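Long-range contact in hypothetical protein HI1011 (Haemophilus influenzae, PDB 1YZY), which catalyses the ATP-dependent phosphorylation of 3-oxo-tetronate to 3-oxo-tetronate 4-phosphate, a step in carbohydrate metabolism: residues K161-V172 with L186-D197. Sequence-based numbering, arbitrary orientation.
Sequences KGKTGLVAYADV and LKAQGYRYAVVD
Y193 bonds G162 just ahead of strand 164-167 and D197 bonds Y169 just beyond it; between these points strands 164-167 and 193-196 run parallel. This is a beta-alpha-beta unit, with helices 169-172 and 176-188 in the connection; it makes up two strands of a small three-stranded parallel sheet in the sugar-binding N-terminal domain, strand 164-167 lying at its border. The backbone bonds alternate: G165 N gives to Y193 O in a nearly straight bond of 2.8 Å, G165 O takes V195 N from well above its carbonyl plane, and V167 N returns to V195 O.

Y193 reaches past the start of the strand, where its OH accepts from G162 N at 3.0 Å and also bonds D98. With chi1 at -20°, CG nearly eclipses the backbone N, and the ring lies along the chain leading into T164. T164 OG1 sits at the ring edge, 3.3 Å from Y193 CD1, while its own polar partner is D157 of helix 152-159. R192 CB covers one face of the same ring.

At the far end, D197 meets the N-terminus of helix 169-172. Y169 N gives to D197 OD2 at 3.1 Å, approaching from the anti side and 34° out of the carboxylate plane. N124 N also bonds OD2 and G125 N bonds OD1, fixing the carboxylate's rotation with three backbone N-H groups. L166 CD1 packs 3.5 Å from D197 OD1 and also touches V195 CG1, on the face that carries T164 and Y193.

On the opposite face, V167 CG2 meets L186 CD1 and V196 CG2, tying the strands to the end of helix 176-188. Y191, just past the Schellman turn at G190, lays its ring over G165, whose CA stands 3.7 Å from the ring centroid in a CH-pi contact.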
loop_
_atom_site.group_PDB
_atom_site.type_symbol
_atom_site.label_atom_id
_atom_site.label_comp_id
_atom_site.label_asym_id
_atom_site.label_seq_id
_atom_site.Cartn_x
_atom_site.Cartn_y
_atom_site.Cartn_z
ATOM N N LYS A 161 3.391 15.382 22.749
ATOM C CA LYS A 161 3.586 15.634 24.173
ATOM C C LYS A 161 5.004 16.157 24.434
ATOM O O LYS A 161 5.271 16.746 25.483
ATOM C CB LYS A 161 3.365 14.351 24.986
ATOM C CG LYS A 161 2.081 14.313 25.806
ATOM C CD LYS A 161 0.856 14.034 24.955
ATOM C CE LYS A 161 -0.428 14.134 25.777
ATOM N NZ LYS A 161 -0.774 15.546 26.142
ATOM N N GLY A 162 5.917 15.890 23.498
ATOM C CA GLY A 162 7.298 16.329 23.629
ATOM C C GLY A 162 7.680 17.429 22.651
ATOM O O GLY A 162 6.807 18.030 22.006
ATOM N N LYS A 163 8.983 17.705 22.560
ATOM C CA LYS A 163 9.513 18.743 21.664
ATOM C C LYS A 163 10.304 18.193 20.474
ATOM O O LYS A 163 11.104 17.265 20.620
ATOM C CB LYS A 163 10.355 19.752 22.453
ATOM C CG LYS A 163 9.532 20.563 23.450
ATOM C CD LYS A 163 8.455 21.362 22.735
ATOM C CE LYS A 163 7.567 22.090 23.717
ATOM N NZ LYS A 163 6.503 22.830 22.990
ATOM N N THR A 164 10.101 18.812 19.317
ATOM C CA THR A 164 10.730 18.397 18.067
ATOM C C THR A 164 11.965 19.214 17.639
ATOM O O THR A 164 11.910 20.447 17.555
ATOM C CB THR A 164 9.686 18.429 16.923
ATOM O OG1 THR A 164 8.445 17.885 17.396
ATOM C CG2 THR A 164 10.159 17.613 15.732
ATOM N N GLY A 165 13.063 18.510 17.355
ATOM C CA GLY A 165 14.297 19.154 16.925
ATOM C C GLY A 165 14.559 19.030 15.434
ATOM O O GLY A 165 13.677 18.616 14.684
ATOM N N LEU A 166 15.755 19.424 14.998
ATOM C CA LEU A 166 16.133 19.341 13.579
ATOM C C LEU A 166 17.635 19.052 13.418
ATOM O O LEU A 166 18.516 19.522 14.146
ATOM C CB LEU A 166 15.812 20.648 12.851
ATOM C CG LEU A 166 16.310 20.747 11.404
ATOM C CD1 LEU A 166 15.459 19.883 10.505
ATOM C CD2 LEU A 166 16.273 22.178 10.918
ATOM N N VAL A 167 17.884 18.194 12.431
ATOM C CA VAL A 167 19.173 17.750 11.912
ATOM C C VAL A 167 19.280 18.416 10.566
ATOM O O VAL A 167 18.793 17.808 9.613
ATOM C CB VAL A 167 19.371 16.221 11.782
ATOM C CG1 VAL A 167 20.816 15.913 11.328
ATOM C CG2 VAL A 167 19.069 15.524 13.126
ATOM N N ALA A 168 19.840 19.619 10.445
ATOM C CA ALA A 168 19.877 20.276 9.158
ATOM C C ALA A 168 20.701 19.633 8.051
ATOM O O ALA A 168 21.586 18.812 8.302
ATOM C CB ALA A 168 20.330 21.709 9.398
ATOM N N TYR A 169 20.364 20.009 6.822
ATOM C CA TYR A 169 21.022 19.542 5.609
ATOM C C TYR A 169 22.543 19.545 5.753
ATOM O O TYR A 169 23.208 18.530 5.518
ATOM C CB TYR A 169 20.606 20.457 4.448
ATOM C CG TYR A 169 21.422 20.308 3.181
ATOM C CD1 TYR A 169 21.191 19.250 2.294
ATOM C CD2 TYR A 169 22.430 21.225 2.867
ATOM C CE1 TYR A 169 21.941 19.112 1.127
ATOM C CE2 TYR A 169 23.185 21.095 1.702
ATOM C CZ TYR A 169 22.934 20.037 0.836
ATOM O OH TYR A 169 23.660 19.917 -0.323
ATOM N N ALA A 170 23.076 20.707 6.130
ATOM C CA ALA A 170 24.509 20.899 6.305
ATOM C C ALA A 170 25.165 19.796 7.125
ATOM O O ALA A 170 26.339 19.478 6.916
ATOM C CB ALA A 170 24.770 22.253 6.932
ATOM N N ASP A 171 24.423 19.245 8.082
ATOM C CA ASP A 171 24.934 18.168 8.923
ATOM C C ASP A 171 24.693 16.781 8.350
ATOM O O ASP A 171 25.447 15.855 8.631
ATOM C CB ASP A 171 24.312 18.227 10.314
ATOM C CG ASP A 171 24.800 19.406 11.116
ATOM O OD1 ASP A 171 25.949 19.353 11.597
ATOM O OD2 ASP A 171 24.034 20.379 11.276
ATOM N N VAL A 172 23.599 16.610 7.619
ATOM C CA VAL A 172 23.313 15.299 7.048
ATOM C C VAL A 172 24.371 14.977 5.989
ATOM O O VAL A 172 24.881 13.854 5.927
ATOM C CB VAL A 172 21.876 15.216 6.419
ATOM C CG1 VAL A 172 21.545 13.777 6.067
ATOM C CG2 VAL A 172 20.837 15.750 7.377
ATOM N N LEU A 186 20.579 16.657 20.158
ATOM C CA LEU A 186 19.152 16.976 20.256
ATOM C C LEU A 186 18.535 16.334 21.501
ATOM O O LEU A 186 17.686 16.938 22.155
ATOM C CB LEU A 186 18.398 16.521 19.004
ATOM C CG LEU A 186 18.676 17.236 17.682
ATOM C CD1 LEU A 186 17.886 16.574 16.561
ATOM C CD2 LEU A 186 18.316 18.710 17.782
ATOM N N LYS A 187 18.961 15.112 21.817
ATOM C CA LYS A 187 18.476 14.395 22.991
ATOM C C LYS A 187 18.896 15.069 24.294
ATOM O O LYS A 187 18.163 15.031 25.287
ATOM C CB LYS A 187 18.982 12.952 22.986
ATOM C CG LYS A 187 18.413 12.112 21.864
ATOM C CD LYS A 187 19.005 10.707 21.839
ATOM C CE LYS A 187 18.550 9.867 23.022
ATOM N NZ LYS A 187 19.139 8.499 22.969
ATOM N N ALA A 188 20.107 15.613 24.312
ATOM C CA ALA A 188 20.617 16.298 25.492
ATOM C C ALA A 188 19.834 17.595 25.698
ATOM O O ALA A 188 19.631 18.039 26.825
ATOM C CB ALA A 188 22.099 16.582 25.334
ATOM N N GLN A 189 19.398 18.198 24.596
ATOM C CA GLN A 189 18.620 19.428 24.639
ATOM C C GLN A 189 17.154 19.190 25.033
ATOM O O GLN A 189 16.364 20.141 25.098
ATOM C CB GLN A 189 18.689 20.129 23.286
ATOM C CG GLN A 189 20.097 20.528 22.886
ATOM C CD GLN A 189 20.163 21.132 21.500
ATOM O OE1 GLN A 189 19.439 20.723 20.592
ATOM N NE2 GLN A 189 21.045 22.107 21.324
ATOM N N GLY A 190 16.801 17.925 25.280
ATOM C CA GLY A 190 15.447 17.568 25.683
ATOM C C GLY A 190 14.439 17.311 24.575
ATOM O O GLY A 190 13.228 17.423 24.788
ATOM N N TYR A 191 14.930 17.019 23.377
ATOM C CA TYR A 191 14.054 16.742 22.248
ATOM C C TYR A 191 13.673 15.268 22.248
ATOM O O TYR A 191 14.513 14.405 22.515
ATOM C CB TYR A 191 14.742 17.108 20.936
ATOM C CG TYR A 191 14.894 18.592 20.707
ATOM C CD1 TYR A 191 13.783 19.388 20.433
ATOM C CD2 TYR A 191 16.146 19.201 20.751
ATOM C CE1 TYR A 191 13.912 20.751 20.208
ATOM C CE2 TYR A 191 16.290 20.567 20.524
ATOM C CZ TYR A 191 15.173 21.333 20.257
ATOM O OH TYR A 191 15.299 22.686 20.062
ATOM N N ARG A 192 12.400 14.995 21.963
ATOM C CA ARG A 192 11.876 13.631 21.931
ATOM C C ARG A 192 11.828 13.096 20.491
ATOM O O ARG A 192 11.797 11.877 20.266
ATOM C CB ARG A 192 10.481 13.600 22.577
ATOM C CG ARG A 192 9.932 12.211 22.886
ATOM C CD ARG A 192 8.584 12.309 23.600
ATOM N NE ARG A 192 7.953 11.014 23.878
ATOM C CZ ARG A 192 8.402 10.120 24.755
ATOM N NH1 ARG A 192 7.739 8.988 24.933
ATOM N NH2 ARG A 192 9.524 10.331 25.428
ATOM N N TYR A 193 11.783 14.012 19.523
ATOM C CA TYR A 193 11.758 13.660 18.100
ATOM C C TYR A 193 12.687 14.596 17.335
ATOM O O TYR A 193 12.940 15.730 17.761
ATOM C CB TYR A 193 10.353 13.793 17.493
ATOM C CG TYR A 193 9.229 13.791 18.497
ATOM C CD1 TYR A 193 8.659 14.992 18.927
ATOM C CD2 TYR A 193 8.755 12.591 19.046
ATOM C CE1 TYR A 193 7.653 15.003 19.878
ATOM C CE2 TYR A 193 7.749 12.590 19.998
ATOM C CZ TYR A 193 7.204 13.798 20.410
ATOM O OH TYR A 193 6.220 13.803 21.360
ATOM N N ALA A 194 13.113 14.145 16.158
ATOM C CA ALA A 194 14.008 14.920 15.320
ATOM C C ALA A 194 13.667 14.844 13.850
ATOM O O ALA A 194 13.688 13.765 13.265
ATOM C CB ALA A 194 15.438 14.450 15.524
ATOM N N VAL A 195 13.332 15.993 13.270
ATOM C CA VAL A 195 13.054 16.104 11.842
ATOM C C VAL A 195 14.447 16.085 11.186
ATOM O O VAL A 195 15.427 16.548 11.779
ATOM C CB VAL A 195 12.340 17.449 11.504
ATOM C CG1 VAL A 195 12.193 17.638 9.993
ATOM C CG2 VAL A 195 10.977 17.493 12.162
ATOM N N VAL A 196 14.554 15.479 10.012
ATOM C CA VAL A 196 15.829 15.411 9.317
ATOM C C VAL A 196 15.616 15.850 7.870
ATOM O O VAL A 196 14.699 15.383 7.185
ATOM C CB VAL A 196 16.442 13.990 9.365
ATOM C CG1 VAL A 196 17.835 13.986 8.741
ATOM C CG2 VAL A 196 16.531 13.485 10.796
ATOM N N ASP A 197 16.428 16.808 7.440
ATOM C CA ASP A 197 16.362 17.343 6.092
ATOM C C ASP A 197 16.712 16.315 5.015
ATOM O O ASP A 197 17.355 15.294 5.285
ATOM C CB ASP A 197 17.317 18.533 5.965
ATOM C CG ASP A 197 16.723 19.827 6.482
ATOM O OD1 ASP A 197 15.584 19.821 6.989
ATOM O OD2 ASP A 197 17.405 20.864 6.360
HETATM O O HOH W 1 10.502 16.495 24.603
#